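Local atomic coordinates of DegV domain-containing protein spr0652 (Streptococcus pneumoniae, PDB entry 6CNG), a protein that binds long-chain fatty acids, here linoleic acid, and probably delivers them to fatty acid kinase for entry into lipid metabolism. Residues L182-L188 against F287-E291. Numbering follows the deposited sequence.
Sequences LAKVDNL and FYAEE. With EIC (linoleic acid), chain C; ACT (acetate ion), chain I.
With chi1 of Asn187 at -74°, its CG lies anti to the carbonyl carbon, while Phe287 has CG anti to the backbone N (chi1 174°); the two torsions lay the Asn187 amide over the Phe287 ring. Their planes lie 25° apart, and ND2 of Asn187 stands 3.3 Å from CE1 of Phe287, a stacked amide. The same ND2 donates to Phe287 O at 2.9 Å in a nearly straight bond, and that oxygen lies in the amide plane, fixing the rotation of the group.

Glu290 leaves the end of helix 283-289 with positive phi and reaches out with an extended chain to the first turn of helix 186-190. Asn187 N donates to Glu290 OE2 at 2.9 Å, approaching from above the carboxylate plane. The N-terminal end of the short helix may favour the charged form of the carboxylate, although Asp186 brings a like charge nearby. The other oxygen, OE1, is hydrogen-bonded to Tyr75 OH, so both ends of the group have partners.

Two waters complete the seam. One accepts from Leu188 N and donates to Tyr288 O and Glu290 OE2; the other accepts from Lys184 N and donates to Ala289 O and Glu291 O, bridging backbone to backbone.

On the apolar side, Leu188 CD2 meets Tyr288 CD1 at 3.6 Å, obliquely to the ring, and Leu182 CD2 packs on Ala289 CB at 4.0 Å. Linoleic acid runs past this layer: its C10 comes within 3.3 Å of Tyr288 CB, and its C13 within 3.9 Å of Leu182 CD1. Tyr288 OH is hydrogen-bonded to Ser83 OG, of a residue inferred to bind hexadecanoate. A carboxylate accepting from the first turn of helix 186-190 thus lies behind the apolar wall that Leu182, Tyr288 and Ala289 give to the fatty acid pocket of this DegV-family protein.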
loop_
_atom_site.group_PDB
_atom_site.type_symbol
_atom_site.label_atom_id
_atom_site.label_comp_id
_atom_site.label_asym_id
_atom_site.label_seq_id
_atom_site.Cartn_x
_atom_site.Cartn_y
_atom_site.Cartn_z
ATOM N N LEU A 182 -11.003 -2.906 8.604
ATOM C CA LEU A 182 -10.262 -3.882 9.364
ATOM C C LEU A 182 -11.174 -4.519 10.398
ATOM O O LEU A 182 -11.778 -3.837 11.216
ATOM C CB LEU A 182 -9.068 -3.207 10.032
ATOM C CG LEU A 182 -8.248 -2.282 9.161
ATOM C CD1 LEU A 182 -7.104 -1.698 9.954
ATOM C CD2 LEU A 182 -7.715 -3.007 7.966
ATOM N N ALA A 183 -11.219 -5.846 10.375
ATOM C CA ALA A 183 -11.859 -6.619 11.421
ATOM C C ALA A 183 -10.955 -6.828 12.624
ATOM O O ALA A 183 -11.450 -7.077 13.720
ATOM C CB ALA A 183 -12.244 -7.961 10.832
ATOM N N LYS A 184 -9.651 -6.726 12.453
ATOM C CA LYS A 184 -8.749 -6.845 13.574
ATOM C C LYS A 184 -7.653 -5.829 13.387
ATOM O O LYS A 184 -7.235 -5.557 12.260
ATOM C CB LYS A 184 -8.113 -8.215 13.615
ATOM C CG LYS A 184 -9.006 -9.252 14.234
ATOM C CD LYS A 184 -8.647 -10.645 13.871
ATOM C CE LYS A 184 -9.062 -11.598 14.983
ATOM N NZ LYS A 184 -10.265 -11.132 15.722
ATOM N N VAL A 185 -7.200 -5.262 14.494
ATOM C CA VAL A 185 -6.164 -4.227 14.458
ATOM C C VAL A 185 -5.111 -4.481 15.519
ATOM O O VAL A 185 -4.335 -3.595 15.873
ATOM C CB VAL A 185 -6.780 -2.828 14.622
ATOM C CG1 VAL A 185 -7.808 -2.560 13.546
ATOM C CG2 VAL A 185 -7.400 -2.699 15.970
ATOM N N ASP A 186 -5.064 -5.705 16.014
ATOM C CA ASP A 186 -4.206 -6.007 17.145
ATOM C C ASP A 186 -2.743 -5.814 16.807
ATOM O O ASP A 186 -1.980 -5.335 17.632
ATOM C CB ASP A 186 -4.473 -7.429 17.618
ATOM C CG ASP A 186 -5.949 -7.674 17.883
ATOM O OD1 ASP A 186 -6.598 -6.771 18.437
ATOM O OD2 ASP A 186 -6.474 -8.737 17.507
ATOM N N ASN A 187 -2.321 -6.197 15.609
ATOM C CA ASN A 187 -0.913 -6.053 15.281
ATOM C C ASN A 187 -0.521 -4.593 15.142
ATOM O O ASN A 187 0.591 -4.214 15.509
ATOM C CB ASN A 187 -0.582 -6.825 14.018
ATOM C CG ASN A 187 -0.530 -8.318 14.257
ATOM O OD1 ASN A 187 -0.451 -8.786 15.379
ATOM N ND2 ASN A 187 -0.605 -9.061 13.205
ATOM N N LEU A 188 -1.405 -3.768 14.597
ATOM C CA LEU A 188 -1.171 -2.329 14.598
ATOM C C LEU A 188 -0.946 -1.803 16.013
ATOM O O LEU A 188 0.012 -1.071 16.278
ATOM C CB LEU A 188 -2.357 -1.616 13.952
ATOM C CG LEU A 188 -2.431 -1.718 12.438
ATOM C CD1 LEU A 188 -3.839 -1.416 11.960
ATOM C CD2 LEU A 188 -1.408 -0.803 11.791
ATOM N N PHE A 287 -0.089 -8.654 7.353
ATOM C CA PHE A 287 0.237 -8.670 8.757
ATOM C C PHE A 287 -0.504 -7.590 9.499
ATOM O O PHE A 287 -0.980 -7.810 10.615
ATOM C CB PHE A 287 1.736 -8.443 8.875
ATOM C CG PHE A 287 2.214 -8.293 10.265
ATOM C CD1 PHE A 287 2.111 -9.319 11.158
ATOM C CD2 PHE A 287 2.797 -7.131 10.667
ATOM C CE1 PHE A 287 2.568 -9.169 12.433
ATOM C CE2 PHE A 287 3.244 -6.987 11.944
ATOM C CZ PHE A 287 3.143 -7.997 12.816
ATOM N N TYR A 288 -0.602 -6.422 8.909
ATOM C CA TYR A 288 -1.198 -5.305 9.614
ATOM C C TYR A 288 -2.676 -5.154 9.366
ATOM O O TYR A 288 -3.405 -4.729 10.265
ATOM C CB TYR A 288 -0.484 -4.042 9.212
ATOM C CG TYR A 288 0.730 -3.875 9.997
ATOM C CD1 TYR A 288 0.656 -3.751 11.371
ATOM C CD2 TYR A 288 1.943 -3.845 9.398
ATOM C CE1 TYR A 288 1.758 -3.582 12.112
ATOM C CE2 TYR A 288 3.074 -3.669 10.138
ATOM C CZ TYR A 288 2.980 -3.540 11.505
ATOM O OH TYR A 288 4.109 -3.365 12.280
ATOM N N ALA A 289 -3.142 -5.467 8.181
ATOM C CA ALA A 289 -4.580 -5.402 7.952
ATOM C C ALA A 289 -5.297 -6.600 8.542
ATOM O O ALA A 289 -6.477 -6.499 8.896
ATOM C CB ALA A 289 -4.869 -5.311 6.457
ATOM N N GLU A 290 -4.593 -7.732 8.628
ATOM C CA GLU A 290 -5.058 -8.954 9.262
ATOM C C GLU A 290 -6.213 -9.597 8.520
ATOM O O GLU A 290 -6.639 -9.126 7.464
ATOM C CB GLU A 290 -5.416 -8.691 10.725
ATOM C CG GLU A 290 -4.222 -8.187 11.549
ATOM C CD GLU A 290 -4.342 -8.500 13.033
ATOM O OE1 GLU A 290 -4.569 -9.673 13.398
ATOM O OE2 GLU A 290 -4.213 -7.570 13.840
ATOM N N GLU A 291 -6.703 -10.692 9.060
ATOM C CA GLU A 291 -7.657 -11.498 8.325
ATOM C C GLU A 291 -8.969 -10.758 8.174
ATOM O O GLU A 291 -9.482 -10.165 9.123
ATOM C CB GLU A 291 -7.844 -12.824 9.032
ATOM C CG GLU A 291 -6.569 -13.647 9.075
ATOM C CD GLU A 291 -6.149 -14.121 7.721
ATOM O OE1 GLU A 291 -4.957 -14.432 7.558
ATOM O OE2 GLU A 291 -7.000 -14.181 6.816
HETATM C C1 EIC C . 7.798 -1.149 9.580
HETATM C C2 EIC C . 6.518 -1.238 8.757
HETATM C C3 EIC C . 5.298 -0.686 9.460
HETATM C C4 EIC C . 4.137 -0.518 8.507
HETATM C C5 EIC C . 2.944 0.129 9.176
HETATM C C6 EIC C . 1.813 0.406 8.191
HETATM C C7 EIC C . 1.026 -0.849 7.789
HETATM C C8 EIC C . 0.027 -0.538 6.689
HETATM C C9 EIC C . -0.615 -1.837 6.262
HETATM C C10 EIC C . -1.772 -2.224 6.752
HETATM C C11 EIC C . -2.539 -1.417 7.791
HETATM C C12 EIC C . -3.975 -1.374 7.285
HETATM C C13 EIC C . -4.697 -0.280 7.172
HETATM C C14 EIC C . -4.177 1.083 7.576
HETATM C C15 EIC C . -3.418 1.759 6.437
HETATM C C16 EIC C . -2.944 3.132 6.889
HETATM C C17 EIC C . -2.055 3.775 5.864
HETATM C C18 EIC C . -1.579 5.114 6.381
HETATM O O1 EIC C . 8.644 -0.237 9.374
HETATM O O2 EIC C . 8.002 -2.002 10.478
HETATM C C ACT I . -7.927 -10.360 19.266
HETATM O O ACT I . -7.145 -9.531 19.801
HETATM O OXT ACT I . -8.366 -10.366 18.074
HETATM C CH3 ACT I . -8.398 -11.524 20.220
HETATM O O HOH W 1 -9.001 -7.387 9.655
HETATM O O HOH W 2 -3.558 -5.042 12.924
#